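Local coordinates for protein dihydroorotase (Campylobacter jejuni subsp. jejuni, PDB 3PNU) that probably catalyses the reversible cyclisation of N-carbamoyl-L-aspartate to (S)-dihydroorotate in pyrimidine biosynthesis, as a homodimeric TIM-barrel hydrolase with two zinc ions per subunit, at residues 29-35 and 54-60; 47-52 and 83-89; 142-147 and 180-184; 65-69 and 94-100. All blocks are in the same frame, centred on the assembly; numbering follows the deposited sequence.

Contact 1: residues 29-35 and 54-60. With ZN (zinc ion), chain D.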
loop_
_atom_site.group_PDB
_atom_site.type_symbol
_atom_site.label_atom_id
_atom_site.label_comp_id
_atom_site.label_asym_id
_atom_site.label_seq_id
_atom_site.Cartn_x
_atom_site.Cartn_y
_atom_site.Cartn_z
ATOM N N ASN A 29 3.484 -27.760 23.568
ATOM C CA ASN A 29 2.097 -27.521 23.172
ATOM C C ASN A 29 1.827 -26.166 22.487
ATOM O O ASN A 29 0.988 -25.393 22.941
ATOM C CB ASN A 29 1.170 -27.680 24.397
ATOM C CG ASN A 29 1.104 -29.125 24.922
ATOM O OD1 ASN A 29 1.198 -30.085 24.160
ATOM N ND2 ASN A 29 0.917 -29.269 26.231
ATOM N N PRO A 30 2.543 -25.876 21.399
ATOM C CA PRO A 30 2.307 -24.627 20.684
ATOM C C PRO A 30 0.891 -24.535 20.154
ATOM O O PRO A 30 0.331 -25.505 19.631
ATOM C CB PRO A 30 3.289 -24.687 19.505
ATOM C CG PRO A 30 3.681 -26.121 19.389
ATOM C CD PRO A 30 3.597 -26.682 20.768
ATOM N N LEU A 31 0.317 -23.357 20.288
ATOM C CA LEU A 31 -1.020 -23.130 19.818
ATOM C C LEU A 31 -1.031 -22.024 18.785
ATOM O O LEU A 31 -0.360 -21.017 18.954
ATOM C CB LEU A 31 -1.887 -22.756 21.012
ATOM C CG LEU A 31 -2.071 -23.902 22.010
ATOM C CD1 LEU A 31 -2.583 -23.421 23.378
ATOM C CD2 LEU A 31 -3.000 -24.939 21.411
ATOM N N ASP A 32 -1.766 -22.232 17.696
ATOM C CA ASP A 32 -1.946 -21.188 16.697
ATOM C C ASP A 32 -3.377 -20.745 16.882
ATOM O O ASP A 32 -4.305 -21.430 16.439
ATOM C CB ASP A 32 -1.690 -21.661 15.261
ATOM C CG ASP A 32 -1.903 -20.518 14.223
ATOM O OD1 ASP A 32 -2.458 -19.458 14.597
ATOM O OD2 ASP A 32 -1.523 -20.668 13.044
ATOM N N MET A 33 -3.569 -19.598 17.538
ATOM C CA MET A 33 -4.941 -19.120 17.849
ATOM C C MET A 33 -5.684 -18.360 16.747
ATOM O O MET A 33 -6.747 -17.781 17.004
ATOM C CB MET A 33 -4.933 -18.316 19.147
ATOM C CG MET A 33 -4.320 -19.100 20.329
ATOM S SD MET A 33 -5.170 -20.662 20.704
ATOM C CE MET A 33 -6.727 -20.102 21.391
ATOM N N HIS A 34 -5.158 -18.379 15.524
ATOM C CA HIS A 34 -5.839 -17.726 14.402
ATOM C C HIS A 34 -5.340 -18.337 13.093
ATOM O O HIS A 34 -4.305 -17.937 12.598
ATOM C CB HIS A 34 -5.569 -16.204 14.420
ATOM C CG HIS A 34 -6.393 -15.432 13.442
ATOM N ND1 HIS A 34 -7.299 -14.466 13.831
ATOM C CD2 HIS A 34 -6.470 -15.495 12.088
ATOM C CE1 HIS A 34 -7.882 -13.957 12.758
ATOM N NE2 HIS A 34 -7.400 -14.565 11.688
ATOM N N LEU A 35 -6.090 -19.271 12.520
ATOM C CA LEU A 35 -5.635 -19.972 11.326
ATOM C C LEU A 35 -6.709 -20.204 10.284
ATOM O O LEU A 35 -7.833 -20.534 10.615
ATOM C CB LEU A 35 -5.084 -21.352 11.748
ATOM C CG LEU A 35 -4.422 -22.291 10.713
ATOM C CD1 LEU A 35 -3.266 -21.596 9.993
ATOM C CD2 LEU A 35 -3.916 -23.593 11.392
ATOM N N PHE A 54 1.915 -27.682 15.324
ATOM C CA PHE A 54 1.040 -27.247 16.425
ATOM C C PHE A 54 0.190 -28.374 16.984
ATOM O O PHE A 54 -0.163 -29.297 16.271
ATOM C CB PHE A 54 0.157 -26.061 15.962
ATOM C CG PHE A 54 0.943 -24.807 15.700
ATOM C CD1 PHE A 54 1.121 -23.865 16.696
ATOM C CD2 PHE A 54 1.547 -24.593 14.472
ATOM C CE1 PHE A 54 1.880 -22.713 16.472
ATOM C CE2 PHE A 54 2.302 -23.441 14.235
ATOM C CZ PHE A 54 2.466 -22.504 15.235
ATOM N N CYS A 55 -0.121 -28.303 18.275
ATOM C CA CYS A 55 -0.972 -29.322 18.896
ATOM C C CYS A 55 -2.441 -28.978 18.705
ATOM O O CYS A 55 -3.310 -29.856 18.821
ATOM C CB CYS A 55 -0.659 -29.500 20.384
ATOM S SG CYS A 55 -1.025 -28.104 21.424
ATOM N N ALA A 56 -2.711 -27.702 18.405
ATOM C CA ALA A 56 -4.078 -27.214 18.183
ATOM C C ALA A 56 -4.086 -25.826 17.515
ATOM O O ALA A 56 -3.103 -25.087 17.573
ATOM C CB ALA A 56 -4.865 -27.166 19.527
ATOM N N ALA A 57 -5.206 -25.475 16.894
ATOM C CA ALA A 57 -5.320 -24.173 16.235
ATOM C C ALA A 57 -6.759 -23.733 16.144
ATOM O O ALA A 57 -7.643 -24.559 15.927
ATOM C CB ALA A 57 -4.710 -24.236 14.857
ATOM N N VAL A 58 -7.010 -22.437 16.354
ATOM C CA VAL A 58 -8.355 -21.912 16.183
ATOM C C VAL A 58 -8.545 -21.847 14.668
ATOM O O VAL A 58 -7.732 -21.230 13.971
ATOM C CB VAL A 58 -8.558 -20.519 16.804
ATOM C CG1 VAL A 58 -9.968 -20.044 16.527
ATOM C CG2 VAL A 58 -8.293 -20.539 18.305
ATOM N N ILE A 59 -9.598 -22.502 14.171
ATOM C CA ILE A 59 -9.895 -22.588 12.738
ATOM C C ILE A 59 -10.967 -21.570 12.399
ATOM O O ILE A 59 -12.112 -21.667 12.890
ATOM C CB ILE A 59 -10.406 -24.001 12.363
ATOM C CG1 ILE A 59 -9.499 -25.082 12.981
ATOM C CG2 ILE A 59 -10.547 -24.167 10.819
ATOM C CD1 ILE A 59 -8.045 -24.939 12.635
ATOM N N MET A 60 -10.615 -20.576 11.585
ATOM C CA MET A 60 -11.591 -19.529 11.251
ATOM C C MET A 60 -12.637 -20.066 10.282
ATOM O O MET A 60 -12.328 -20.931 9.456
ATOM C CB MET A 60 -10.903 -18.263 10.763
ATOM C CG MET A 60 -9.981 -17.640 11.835
ATOM S SD MET A 60 -10.906 -17.268 13.348
ATOM C CE MET A 60 -9.617 -16.608 14.401
HETATM ZN ZN ZN D . -8.020 -14.198 9.703
HETATM O O HOH W 1 -7.459 -11.935 9.097
#

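Contact 2: residues 47-52 and 83-89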
loop_
_atom_site.group_PDB
_atom_site.type_symbol
_atom_site.label_atom_id
_atom_site.label_comp_id
_atom_site.label_asym_id
_atom_site.label_seq_id
_atom_site.Cartn_x
_atom_site.Cartn_y
_atom_site.Cartn_z
ATOM N N ALA A 47 -3.193 -28.024 5.538
ATOM C CA ALA A 47 -3.479 -28.495 6.898
ATOM C C ALA A 47 -2.297 -29.202 7.546
ATOM O O ALA A 47 -1.969 -28.930 8.694
ATOM C CB ALA A 47 -4.735 -29.376 6.932
ATOM N N PRO A 48 -1.662 -30.126 6.819
ATOM C CA PRO A 48 -0.487 -30.809 7.354
ATOM C C PRO A 48 0.649 -29.886 7.728
ATOM O O PRO A 48 1.392 -30.168 8.645
ATOM C CB PRO A 48 -0.049 -31.699 6.191
ATOM C CG PRO A 48 -1.341 -32.089 5.543
ATOM C CD PRO A 48 -2.209 -30.834 5.640
ATOM N N LEU A 49 0.785 -28.782 7.023
ATOM C CA LEU A 49 1.881 -27.860 7.309
ATOM C C LEU A 49 1.751 -27.217 8.708
ATOM O O LEU A 49 2.753 -26.833 9.320
ATOM C CB LEU A 49 1.987 -26.828 6.188
ATOM C CG LEU A 49 2.321 -27.482 4.834
ATOM C CD1 LEU A 49 2.199 -26.489 3.679
ATOM C CD2 LEU A 49 3.725 -28.100 4.869
ATOM N N SER A 50 0.516 -27.133 9.202
ATOM C CA SER A 50 0.228 -26.593 10.545
ATOM C C SER A 50 0.122 -27.714 11.574
ATOM O O SER A 50 0.699 -27.629 12.643
ATOM C CB SER A 50 -1.094 -25.798 10.554
ATOM O OG SER A 50 -1.020 -24.639 9.746
ATOM N N ALA A 51 -0.635 -28.755 11.229
ATOM C CA ALA A 51 -0.884 -29.901 12.119
ATOM C C ALA A 51 0.397 -30.538 12.615
ATOM O O ALA A 51 0.431 -31.110 13.699
ATOM C CB ALA A 51 -1.768 -30.949 11.422
ATOM N N ARG A 52 1.447 -30.439 11.819
ATOM C CA ARG A 52 2.746 -30.978 12.186
ATOM C C ARG A 52 3.450 -30.150 13.272
ATOM O O ARG A 52 4.083 -30.706 14.157
ATOM C CB ARG A 52 3.636 -31.063 10.937
ATOM C CG ARG A 52 5.124 -31.144 11.245
ATOM C CD ARG A 52 5.977 -30.820 10.006
ATOM N NE ARG A 52 7.206 -30.124 10.391
ATOM C CZ ARG A 52 8.157 -29.726 9.551
ATOM N NH1 ARG A 52 8.060 -29.969 8.253
ATOM N NH2 ARG A 52 9.222 -29.093 10.021
ATOM N N ALA A 83 -7.606 -34.650 6.666
ATOM C CA ALA A 83 -6.501 -33.943 6.023
ATOM C C ALA A 83 -5.206 -33.940 6.829
ATOM O O ALA A 83 -4.117 -33.842 6.258
ATOM C CB ALA A 83 -6.929 -32.512 5.705
ATOM N N CYS A 84 -5.333 -34.046 8.148
ATOM C CA CYS A 84 -4.182 -34.056 9.055
ATOM C C CYS A 84 -3.618 -35.455 9.202
ATOM O O CYS A 84 -2.405 -35.634 9.359
ATOM C CB CYS A 84 -4.614 -33.553 10.421
ATOM S SG CYS A 84 -5.357 -31.959 10.310
ATOM N N LYS A 85 -4.522 -36.435 9.180
ATOM C CA LYS A 85 -4.172 -37.850 9.248
ATOM C C LYS A 85 -3.525 -38.145 10.607
ATOM O O LYS A 85 -4.099 -37.858 11.662
ATOM C CB LYS A 85 -3.224 -38.222 8.084
ATOM C CG LYS A 85 -3.770 -37.853 6.710
ATOM C CD LYS A 85 -2.865 -38.282 5.560
ATOM C CE LYS A 85 -3.498 -37.870 4.225
ATOM N NZ LYS A 85 -2.757 -38.383 3.044
ATOM N N ASP A 86 -2.319 -38.703 10.561
ATOM C CA ASP A 86 -1.617 -39.240 11.722
ATOM C C ASP A 86 -1.033 -38.222 12.711
ATOM O O ASP A 86 -0.417 -38.613 13.707
ATOM C CB ASP A 86 -0.488 -40.139 11.206
ATOM C CG ASP A 86 0.427 -39.416 10.226
ATOM O OD1 ASP A 86 0.482 -38.165 10.276
ATOM O OD2 ASP A 86 1.086 -40.099 9.409
ATOM N N GLU A 87 -1.224 -36.932 12.452
ATOM C CA GLU A 87 -0.678 -35.901 13.326
ATOM C C GLU A 87 -1.496 -35.710 14.591
ATOM O O GLU A 87 -2.715 -35.871 14.580
ATOM C CB GLU A 87 -0.617 -34.566 12.577
ATOM C CG GLU A 87 0.334 -34.550 11.381
ATOM C CD GLU A 87 1.796 -34.613 11.797
ATOM O OE1 GLU A 87 2.657 -34.543 10.899
ATOM O OE2 GLU A 87 2.081 -34.713 13.015
ATOM N N ASN A 88 -0.806 -35.387 15.683
ATOM C CA ASN A 88 -1.458 -35.079 16.945
ATOM C C ASN A 88 -1.830 -33.610 16.823
ATOM O O ASN A 88 -0.962 -32.729 16.935
ATOM C CB ASN A 88 -0.514 -35.283 18.125
ATOM C CG ASN A 88 -1.139 -34.862 19.455
ATOM O OD1 ASN A 88 -2.368 -34.842 19.600
ATOM N ND2 ASN A 88 -0.293 -34.532 20.434
ATOM N N PHE A 89 -3.108 -33.341 16.584
ATOM C CA PHE A 89 -3.554 -31.975 16.353
ATOM C C PHE A 89 -5.044 -31.788 16.579
ATOM O O PHE A 89 -5.848 -32.437 15.932
ATOM C CB PHE A 89 -3.204 -31.605 14.907
ATOM C CG PHE A 89 -3.700 -30.269 14.488
ATOM C CD1 PHE A 89 -3.028 -29.122 14.869
ATOM C CD2 PHE A 89 -4.836 -30.151 13.703
ATOM C CE1 PHE A 89 -3.472 -27.894 14.487
ATOM C CE2 PHE A 89 -5.289 -28.911 13.319
ATOM C CZ PHE A 89 -4.603 -27.779 13.717
#

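Contact 3: residues 142-147 and 180-184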
loop_
_atom_site.group_PDB
_atom_site.type_symbol
_atom_site.label_atom_id
_atom_site.label_comp_id
_atom_site.label_asym_id
_atom_site.label_seq_id
_atom_site.Cartn_x
_atom_site.Cartn_y
_atom_site.Cartn_z
ATOM N N LEU A 142 -24.766 -11.743 22.543
ATOM C CA LEU A 142 -23.556 -11.524 23.344
ATOM C C LEU A 142 -23.747 -11.863 24.823
ATOM O O LEU A 142 -22.778 -12.244 25.512
ATOM C CB LEU A 142 -23.020 -10.098 23.166
ATOM C CG LEU A 142 -22.610 -9.728 21.731
ATOM C CD1 LEU A 142 -22.022 -8.332 21.710
ATOM C CD2 LEU A 142 -21.635 -10.711 21.163
ATOM N N GLU A 143 -24.979 -11.726 25.316
ATOM C CA GLU A 143 -25.272 -12.073 26.705
ATOM C C GLU A 143 -25.275 -13.577 26.901
ATOM O O GLU A 143 -24.787 -14.062 27.904
ATOM C CB GLU A 143 -26.581 -11.455 27.186
ATOM C CG GLU A 143 -26.450 -9.966 27.470
ATOM C CD GLU A 143 -27.705 -9.357 28.102
ATOM O OE1 GLU A 143 -28.798 -9.988 28.035
ATOM O OE2 GLU A 143 -27.592 -8.237 28.662
ATOM N N ALA A 144 -25.828 -14.307 25.945
ATOM C CA ALA A 144 -25.830 -15.762 26.008
ATOM C C ALA A 144 -24.372 -16.220 25.944
ATOM O O ALA A 144 -23.947 -17.084 26.731
ATOM C CB ALA A 144 -26.623 -16.354 24.870
ATOM N N MET A 145 -23.593 -15.625 25.032
ATOM C CA MET A 145 -22.178 -15.988 24.897
ATOM C C MET A 145 -21.458 -15.749 26.189
ATOM O O MET A 145 -20.597 -16.533 26.591
ATOM C CB MET A 145 -21.495 -15.214 23.781
ATOM C CG MET A 145 -21.896 -15.681 22.400
ATOM S SD MET A 145 -21.039 -14.828 21.071
ATOM C CE MET A 145 -19.319 -15.244 21.378
ATOM N N SER A 146 -21.827 -14.658 26.843
ATOM C CA SER A 146 -21.228 -14.279 28.098
ATOM C C SER A 146 -21.584 -15.344 29.150
ATOM O O SER A 146 -20.702 -15.915 29.792
ATOM C CB SER A 146 -21.703 -12.869 28.484
ATOM O OG SER A 146 -20.948 -12.332 29.556
ATOM N N ASP A 147 -22.879 -15.630 29.292
ATOM C CA ASP A 147 -23.364 -16.622 30.265
ATOM C C ASP A 147 -22.725 -17.996 30.029
ATOM O O ASP A 147 -22.270 -18.640 30.987
ATOM C CB ASP A 147 -24.901 -16.745 30.198
ATOM C CG ASP A 147 -25.626 -15.446 30.621
ATOM O OD1 ASP A 147 -24.989 -14.584 31.265
ATOM O OD2 ASP A 147 -26.833 -15.299 30.311
ATOM N N PHE A 180 -20.637 -5.415 27.820
ATOM C CA PHE A 180 -20.633 -6.865 28.041
ATOM C C PHE A 180 -19.376 -7.231 28.812
ATOM O O PHE A 180 -18.510 -7.912 28.294
ATOM C CB PHE A 180 -20.713 -7.590 26.704
ATOM C CG PHE A 180 -21.941 -7.231 25.896
ATOM C CD1 PHE A 180 -23.166 -7.825 26.163
ATOM C CD2 PHE A 180 -21.874 -6.300 24.881
ATOM C CE1 PHE A 180 -24.290 -7.489 25.429
ATOM C CE2 PHE A 180 -22.983 -5.974 24.151
ATOM C CZ PHE A 180 -24.195 -6.565 24.423
ATOM N N PRO A 181 -19.299 -6.804 30.074
ATOM C CA PRO A 181 -18.096 -6.946 30.870
ATOM C C PRO A 181 -17.676 -8.345 31.268
ATOM O O PRO A 181 -16.544 -8.513 31.715
ATOM C CB PRO A 181 -18.380 -6.085 32.111
ATOM C CG PRO A 181 -19.878 -6.045 32.216
ATOM C CD PRO A 181 -20.433 -6.249 30.844
ATOM N N ARG A 182 -18.549 -9.331 31.112
ATOM C CA ARG A 182 -18.194 -10.705 31.444
ATOM C C ARG A 182 -17.914 -11.500 30.179
ATOM O O ARG A 182 -17.664 -12.697 30.241
ATOM C CB ARG A 182 -19.304 -11.377 32.262
ATOM C CG ARG A 182 -19.628 -10.636 33.567
ATOM C CD ARG A 182 -20.799 -11.272 34.315
ATOM N NE ARG A 182 -21.962 -11.496 33.447
ATOM C CZ ARG A 182 -22.870 -10.577 33.106
ATOM N NH1 ARG A 182 -22.770 -9.315 33.529
ATOM N NH2 ARG A 182 -23.881 -10.928 32.310
ATOM N N LEU A 183 -17.970 -10.838 29.029
ATOM C CA LEU A 183 -17.685 -11.495 27.755
ATOM C C LEU A 183 -16.180 -11.410 27.451
ATOM O O LEU A 183 -15.567 -10.364 27.640
ATOM C CB LEU A 183 -18.449 -10.792 26.644
ATOM C CG LEU A 183 -18.363 -11.317 25.205
ATOM C CD1 LEU A 183 -18.934 -12.743 25.053
ATOM C CD2 LEU A 183 -19.105 -10.388 24.288
ATOM N N LYS A 184 -15.577 -12.501 27.006
ATOM C CA LYS A 184 -14.196 -12.444 26.582
ATOM C C LYS A 184 -14.227 -11.970 25.146
ATOM O O LYS A 184 -14.901 -12.563 24.293
ATOM C CB LYS A 184 -13.493 -13.795 26.680
ATOM C CG LYS A 184 -13.163 -14.178 28.090
ATOM C CD LYS A 184 -12.504 -15.551 28.142
ATOM C CE LYS A 184 -12.357 -15.993 29.569
ATOM N NZ LYS A 184 -12.202 -17.454 29.635
HETATM O O HOH W 2 -20.742 -9.802 29.835
HETATM O O HOH W 3 -18.070 -15.119 29.684
HETATM O O HOH W 4 -22.540 -13.446 31.713
#

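Contact 4: residues 65-69 and 94-100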
loop_
_atom_site.group_PDB
_atom_site.type_symbol
_atom_site.label_atom_id
_atom_site.label_comp_id
_atom_site.label_asym_id
_atom_site.label_seq_id
_atom_site.Cartn_x
_atom_site.Cartn_y
_atom_site.Cartn_z
ATOM N N PRO A 65 -20.157 -21.192 1.585
ATOM C CA PRO A 65 -20.684 -20.147 2.459
ATOM C C PRO A 65 -20.068 -20.264 3.848
ATOM O O PRO A 65 -19.453 -21.283 4.167
ATOM C CB PRO A 65 -22.182 -20.446 2.502
ATOM C CG PRO A 65 -22.280 -21.930 2.313
ATOM C CD PRO A 65 -21.027 -22.376 1.556
ATOM N N PRO A 66 -20.224 -19.229 4.678
ATOM C CA PRO A 66 -19.604 -19.295 5.997
ATOM C C PRO A 66 -20.303 -20.245 6.970
ATOM O O PRO A 66 -21.532 -20.341 6.988
ATOM C CB PRO A 66 -19.674 -17.839 6.497
ATOM C CG PRO A 66 -20.185 -17.020 5.307
ATOM C CD PRO A 66 -20.957 -17.971 4.481
ATOM N N LEU A 67 -19.500 -20.922 7.783
ATOM C CA LEU A 67 -20.008 -21.868 8.757
ATOM C C LEU A 67 -20.948 -21.185 9.735
ATOM O O LEU A 67 -20.505 -20.412 10.580
ATOM C CB LEU A 67 -18.846 -22.526 9.504
ATOM C CG LEU A 67 -17.817 -23.201 8.590
ATOM C CD1 LEU A 67 -16.738 -23.833 9.423
ATOM C CD2 LEU A 67 -18.483 -24.233 7.686
ATOM N N CYS A 68 -22.249 -21.474 9.614
ATOM C CA CYS A 68 -23.269 -20.879 10.485
ATOM C C CYS A 68 -24.205 -21.902 11.146
ATOM O O CYS A 68 -25.255 -21.525 11.675
ATOM C CB CYS A 68 -24.087 -19.828 9.717
ATOM S SG CYS A 68 -23.141 -18.333 9.206
ATOM N N ASN A 69 -23.839 -23.185 11.120
ATOM C CA ASN A 69 -24.635 -24.226 11.796
ATOM C C ASN A 69 -23.758 -25.416 12.173
ATOM O O ASN A 69 -22.723 -25.654 11.551
ATOM C CB ASN A 69 -25.866 -24.641 10.971
ATOM C CG ASN A 69 -25.504 -25.359 9.688
ATOM O OD1 ASN A 69 -24.795 -26.369 9.699
ATOM N ND2 ASN A 69 -26.017 -24.855 8.572
ATOM N N THR A 94 -14.808 -22.791 15.013
ATOM C CA THR A 94 -15.583 -21.595 15.244
ATOM C C THR A 94 -16.702 -21.449 14.231
ATOM O O THR A 94 -16.629 -21.964 13.111
ATOM C CB THR A 94 -14.747 -20.307 15.081
ATOM O OG1 THR A 94 -14.305 -20.202 13.715
ATOM C CG2 THR A 94 -13.564 -20.274 16.032
ATOM N N LEU A 95 -17.723 -20.717 14.645
ATOM C CA LEU A 95 -18.824 -20.345 13.791
ATOM C C LEU A 95 -18.644 -18.877 13.402
ATOM O O LEU A 95 -18.009 -18.080 14.122
ATOM C CB LEU A 95 -20.171 -20.485 14.507
ATOM C CG LEU A 95 -20.692 -21.885 14.814
ATOM C CD1 LEU A 95 -22.034 -21.772 15.451
ATOM C CD2 LEU A 95 -20.784 -22.708 13.535
ATOM N N PHE A 96 -19.209 -18.542 12.252
ATOM C CA PHE A 96 -19.206 -17.201 11.710
ATOM C C PHE A 96 -20.274 -16.459 12.458
ATOM O O PHE A 96 -21.389 -16.973 12.631
ATOM C CB PHE A 96 -19.555 -17.297 10.249
ATOM C CG PHE A 96 -19.486 -16.016 9.516
ATOM C CD1 PHE A 96 -18.360 -15.694 8.780
ATOM C CD2 PHE A 96 -20.570 -15.150 9.513
ATOM C CE1 PHE A 96 -18.310 -14.521 8.070
ATOM C CE2 PHE A 96 -20.522 -13.977 8.809
ATOM C CZ PHE A 96 -19.393 -13.653 8.091
ATOM N N PHE A 97 -19.966 -15.258 12.926
ATOM C CA PHE A 97 -20.943 -14.543 13.724
ATOM C C PHE A 97 -22.193 -14.076 12.996
ATOM O O PHE A 97 -22.140 -13.617 11.864
ATOM C CB PHE A 97 -20.322 -13.312 14.383
ATOM C CG PHE A 97 -21.260 -12.608 15.301
ATOM C CD1 PHE A 97 -21.251 -12.870 16.646
ATOM C CD2 PHE A 97 -22.193 -11.718 14.811
ATOM C CE1 PHE A 97 -22.124 -12.229 17.493
ATOM C CE2 PHE A 97 -23.082 -11.077 15.657
ATOM C CZ PHE A 97 -23.046 -11.327 16.988
ATOM N N LYS A 98 -23.309 -14.194 13.704
ATOM C CA LYS A 98 -24.614 -13.703 13.281
ATOM C C LYS A 98 -25.418 -13.700 14.582
ATOM O O LYS A 98 -24.892 -14.108 15.610
ATOM C CB LYS A 98 -25.271 -14.559 12.194
ATOM C CG LYS A 98 -25.911 -15.851 12.677
ATOM C CD LYS A 98 -26.701 -16.511 11.545
ATOM C CE LYS A 98 -27.656 -17.565 12.089
ATOM N NZ LYS A 98 -28.473 -18.213 11.018
ATOM N N ASN A 99 -26.675 -13.268 14.545
ATOM C CA ASN A 99 -27.497 -13.145 15.774
ATOM C C ASN A 99 -28.058 -14.434 16.365
ATOM O O ASN A 99 -29.266 -14.545 16.579
ATOM C CB ASN A 99 -28.674 -12.206 15.509
ATOM C CG ASN A 99 -28.235 -10.869 14.999
ATOM O OD1 ASN A 99 -27.138 -10.394 15.312
ATOM N ND2 ASN A 99 -29.092 -10.237 14.203
ATOM N N TYR A 100 -27.198 -15.398 16.664
ATOM C CA TYR A 100 -27.655 -16.663 17.223
ATOM C C TYR A 100 -28.422 -16.413 18.528
ATOM O O TYR A 100 -28.147 -15.441 19.222
ATOM C CB TYR A 100 -26.470 -17.573 17.503
ATOM C CG TYR A 100 -25.598 -17.906 16.313
ATOM C CD1 TYR A 100 -24.297 -17.403 16.195
ATOM C CD2 TYR A 100 -26.067 -18.726 15.304
ATOM C CE1 TYR A 100 -23.487 -17.732 15.095
ATOM C CE2 TYR A 100 -25.267 -19.058 14.216
ATOM C CZ TYR A 100 -23.985 -18.556 14.118
ATOM O OH TYR A 100 -23.236 -18.900 13.014
#

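Contact 1: residues 29-35 and 54-60
Two neighbouring parallel barrel strands, 31-35 and 56-59, meet here at the zinc site, where the side chain of H34, at the corner of one strand, is overlain by M60 just past the other. H34 NE2 binds the zinc at 2.1 Å; H36, D261 and the carboxylated K116 bind the same ion, and ND1 is hydrogen-bonded to E188, which fixes the rotation of the ring. The methyl of M60 approaches over one face, with CE 3.2 Å from H34 ND1, and its side chain crosses that of H34 at about a right angle. The strands belong to a beta-alpha-beta unit in which helix 40-51 connects them. V58 N bonds to D32 O at 2.9 Å and M60 N to L35 O at 2.9 Å, but the register slips by one residue between D32 and L35, a beta bulge. At the bulge D32, its CG anti to the backbone N (chi1 180°), accepts from H34 N through OD1 at 3.1 Å in an Asx turn, while OD2 is hydrogen-bonded to S260 OG. D32 CB lies over the F54 ring, 4.0 Å from its centroid. On the opposite face from D32, L31 CD2 rests 3.5 Å from A56 CB. At the corner, M33 CE reaches V58 CG2.

Contact 2: residues 47-52 and 83-89
Apolar contacts centre on A51 where the end of helix 40-51 meets the chain leaving helix 70-84. The methyl of A51 points into the other segment, with CB 3.7 Å from F89 CG and 3.9 Å from C84 SG. Further back along the helix, A47 CB faces A83 CB at 4.0 Å, so small side chains let the two helix ends come close.

The aromatic contact is of the CH-pi kind. A51 CA stands over one face of the F89 ring, 3.9 Å from the centroid and displaced toward the rim. The F89 side chain leaves the backbone with CG opposite N (chi1 175°), which turns the ring face toward A51 CA.

Polar groups take part by proximity alone. P48 CG packs against A83 O at 3.4 Å, and the carboxylate of E87, carried over by a chain bent at chi2 (-70°), lies beside the start of the R52 side chain, OE1 being 3.6 Å from R52 CB. The guanidinium points elsewhere, R52 NE lying 6.4 Å from E87 OE1. Between the helix end and F89 the chain reverses through a type II' turn from C84 to E87.

K322 NZ, from outside both segments, is hydrogen-bonded to A51 O and N88 O. With no hydrogen bond made directly between the segments, their fit rests on the shape of apolar groups, and this shared lysine adds a polar tie.

Contact 3: residues 142-147 and 180-184
L142 lies across one face of the F180 ring, its CB 3.8 Å from the centroid and its CD1 3.5 Å from F180 CE2. E143 CG meets the same ring at the edge, in its plane. Beside them the L183 side chain extends away from its own N (chi1 -178°), bringing CD1 to 3.8 Å from M145 CB.

The polar shell around S146 works through water. One water joins S146 OG to R182 N, a second donates to both S146 O and R182 O, and a third links S146 OG, D147 OD1 and R182 NE. Carboxylate and guanidinium are nearly coplanar (20°), yet their salt bridge is long, with D147 OD1 4.0 Å from R182 NH2.

A type I turn from F180 to L183, closed by L183 N to F180 O, presents these groups as the chain leaves helix 170-179 and heads into strand 185-187. Helix 135-147 thus packs against this loop, while L142 and M145 also touch L152 of strand 152-154 and M145 reaches L105 of helix 102-108.

Contact 4: residues 65-69 and 94-100
Two loops at the C-terminal ends of strands 56-59 and 90-93 meet here, near the predicted substrate residue N62, and P66 packs on F96 where they touch. P66 CB sits over one face of the F96 ring, 3.4 Å from CD1, the two side chains lying side by side and pointing the same way. C68 SG comes to the ring obliquely, 5.1 Å from the centroid, and packs against F96 CB at 3.9 Å. A chi1 of -175° turns the F96 ring against P66; Y118 meets it from outside the two segments.

One hydrogen bond joins the loops: F96 N to L67 O, 2.8 Å and nearly straight at 172°. Close by, the hydroxyl of Y100 donates to F96 O at 2.7 Å in the carbonyl plane, which holds the tyrosine against C68, with OH 3.2 Å from C68 CA. L95 CD2 approaches the backbone N of N69, the N-cap residue of helix 70-84; N69 OD1 accepts from D72 N. T94 OG1 is hydrogen-bonded to I59 O at the end of the preceding barrel strand. Neighbouring loops leading from strand to helix in this way are characteristic of the TIM barrel, whose active site lies at that end of the strands.

How the contacts relate
Contacts 1, 2 and 4 follow the early barrel strands. Contact 1 pairs strands 31-35 and 56-59; contact 2, its centre about 11 Å from that of contact 1, joins the ends of helices 40-51 and 70-84 and touches contact 1 where F89 packs against F54, A56 and A57. Their segments alternate along the chain. Contact 4, its centre about 19 Å from that of contact 1, lies beyond the other ends of strands 56-59 and 90-93, linked to it by T94 and I59. Contact 3 lies later in the chain, between helix 135-147 and the loop leading into strand 185-187. Its centre is about 23 Å from that of contact 1, and it reaches contact 4 through L142 and F97. Contacts 2 and 4 thus lie toward opposite ends of the strands, contact 4 on the zinc side.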